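Local structure of type III effector XopAI (Xanthomonas citri, 6K93) at residues L210-Y214 with S215-T219. The protein is a type III effector with a mono-ADP-ribosyltransferase fold that probably binds arginine-containing peptides. Numbering follows the deposited sequence.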
loop_
_atom_site.group_PDB
_atom_site.type_symbol
_atom_site.label_atom_id
_atom_site.label_comp_id
_atom_site.label_asym_id
_atom_site.label_seq_id
_atom_site.Cartn_x
_atom_site.Cartn_y
_atom_site.Cartn_z
ATOM N N LEU A 210 3.555 -3.415 -11.923
ATOM C CA LEU A 210 2.586 -4.367 -12.458
ATOM C C LEU A 210 2.209 -3.963 -13.878
ATOM O O LEU A 210 2.012 -2.772 -14.149
ATOM C CB LEU A 210 1.309 -4.416 -11.616
ATOM C CG LEU A 210 1.383 -5.259 -10.341
ATOM C CD1 LEU A 210 0.159 -5.070 -9.487
ATOM C CD2 LEU A 210 1.610 -6.752 -10.638
ATOM N N PRO A 211 2.077 -4.911 -14.801
ATOM C CA PRO A 211 1.687 -4.540 -16.164
ATOM C C PRO A 211 0.259 -4.014 -16.226
ATOM O O PRO A 211 -0.560 -4.208 -15.317
ATOM C CB PRO A 211 1.854 -5.832 -16.966
ATOM C CG PRO A 211 1.952 -6.938 -15.967
ATOM C CD PRO A 211 2.399 -6.342 -14.652
ATOM N N GLU A 212 -0.030 -3.337 -17.346
ATOM C CA GLU A 212 -1.267 -2.575 -17.459
ATOM C C GLU A 212 -2.507 -3.460 -17.434
ATOM O O GLU A 212 -3.592 -2.987 -17.066
ATOM C CB GLU A 212 -1.231 -1.724 -18.733
ATOM C CG GLU A 212 -2.515 -0.977 -19.076
ATOM C CD GLU A 212 -2.978 0.024 -18.028
ATOM O OE1 GLU A 212 -2.271 0.291 -17.032
ATOM O OE2 GLU A 212 -4.082 0.568 -18.220
ATOM N N GLU A 213 -2.389 -4.743 -17.754
ATOM C CA GLU A 213 -3.566 -5.600 -17.655
ATOM C C GLU A 213 -4.051 -5.774 -16.219
ATOM O O GLU A 213 -5.177 -6.235 -16.020
ATOM C CB GLU A 213 -3.285 -6.958 -18.305
ATOM C CG GLU A 213 -2.045 -7.657 -17.783
ATOM C CD GLU A 213 -0.838 -7.499 -18.695
ATOM O OE1 GLU A 213 -0.575 -6.376 -19.189
ATOM O OE2 GLU A 213 -0.137 -8.510 -18.910
ATOM N N TYR A 214 -3.238 -5.412 -15.217
ATOM C CA TYR A 214 -3.666 -5.434 -13.831
ATOM C C TYR A 214 -4.410 -4.171 -13.420
ATOM O O TYR A 214 -4.979 -4.144 -12.327
ATOM C CB TYR A 214 -2.453 -5.652 -12.894
ATOM C CG TYR A 214 -2.006 -7.091 -12.924
ATOM C CD1 TYR A 214 -1.221 -7.568 -13.970
ATOM C CD2 TYR A 214 -2.400 -7.989 -11.939
ATOM C CE1 TYR A 214 -0.828 -8.898 -14.023
ATOM C CE2 TYR A 214 -2.017 -9.313 -11.995
ATOM C CZ TYR A 214 -1.235 -9.760 -13.028
ATOM O OH TYR A 214 -0.867 -11.090 -13.068
ATOM N N SER A 215 -4.465 -3.150 -14.270
ATOM C CA SER A 215 -5.256 -1.964 -13.961
ATOM C C SER A 215 -6.736 -2.281 -14.054
ATOM O O SER A 215 -7.176 -3.000 -14.956
ATOM C CB SER A 215 -4.929 -0.827 -14.930
ATOM O OG SER A 215 -3.626 -0.343 -14.733
ATOM N N TYR A 216 -7.504 -1.699 -13.149
ATOM C CA TYR A 216 -8.954 -1.823 -13.147
ATOM C C TYR A 216 -9.573 -0.525 -13.638
ATOM O O TYR A 216 -9.271 0.551 -13.103
ATOM C CB TYR A 216 -9.482 -2.134 -11.749
ATOM C CG TYR A 216 -10.965 -2.402 -11.787
ATOM C CD1 TYR A 216 -11.468 -3.510 -12.444
ATOM C CD2 TYR A 216 -11.858 -1.527 -11.195
ATOM C CE1 TYR A 216 -12.811 -3.746 -12.485
ATOM C CE2 TYR A 216 -13.217 -1.755 -11.235
ATOM C CZ TYR A 216 -13.681 -2.872 -11.885
ATOM O OH TYR A 216 -15.035 -3.097 -11.957
ATOM N N GLN A 217 -10.436 -0.623 -14.650
ATOM C CA GLN A 217 -11.205 0.505 -15.140
ATOM C C GLN A 217 -12.646 0.294 -14.701
ATOM O O GLN A 217 -13.345 -0.579 -15.223
ATOM C CB GLN A 217 -11.113 0.640 -16.650
ATOM C CG GLN A 217 -9.744 1.055 -17.101
ATOM C CD GLN A 217 -8.886 -0.142 -17.381
ATOM O OE1 GLN A 217 -9.346 -1.130 -17.949
ATOM N NE2 GLN A 217 -7.630 -0.073 -16.969
ATOM N N GLY A 218 -13.090 1.093 -13.753
ATOM C CA GLY A 218 -14.424 0.948 -13.205
ATOM C C GLY A 218 -14.488 1.656 -11.875
ATOM O O GLY A 218 -13.505 2.221 -11.405
ATOM N N THR A 219 -15.666 1.620 -11.278
ATOM C CA THR A 219 -15.909 2.253 -9.993
ATOM C C THR A 219 -15.559 1.262 -8.895
ATOM O O THR A 219 -16.020 0.117 -8.914
ATOM C CB THR A 219 -17.370 2.674 -9.881
ATOM O OG1 THR A 219 -17.711 3.539 -10.972
ATOM C CG2 THR A 219 -17.632 3.365 -8.568
HETATM O O HOH W 1 -6.348 -2.763 -17.708
HETATM O O HOH W 2 -5.760 2.500 -17.728
HETATM O O HOH W 3 -7.749 -5.706 -15.429
#
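Glu-212 and Ser-215 meet twice, once through the backbone and once through their side chains. The amide N of Ser-215 donates to Glu-212 O at 2.9 Å, with an N-H...O angle of 158°; with the bond from Tyr-214 N to Pro-211 O (2.9 Å), these two successive i to i+3 bonds define the short 3-10 segment 212-214. The Glu-212 chain, CG anti to the backbone N (chi1 174°) and bent at chi2, folds back over the turn, and Ser-215 OG donates to its OE1 at 2.7 Å, approaching from above the carboxylate plane. OG has a second partner, Lys-272 NZ. Here the packing is tight: Ser-215 is buried, its CB 3.3 Å from Glu-212 O. The side of exposed Glu-212 and Gln-217 is looser: NE2 of Gln-217 stays 3.8 Å from Glu-212 OE2, and a water bonded to that oxygen reaches NE2 only weakly. A second water, near Glu-212 O and Ser-215 O, accepts from Gln-217 NE2 at 3.1 Å, and Thr-269 O takes a direct bond from NE2. A further water links Glu-213 O to Ser-215 O. Leu-210 CD2 lies over one face of the buried Tyr-214 ring, whose OH bonds Glu-159. The turn connects helix 194-209 to edge strand 218-224, and backbone bonding of Tyr-214 with Arg-273 joins it to strand 272-273.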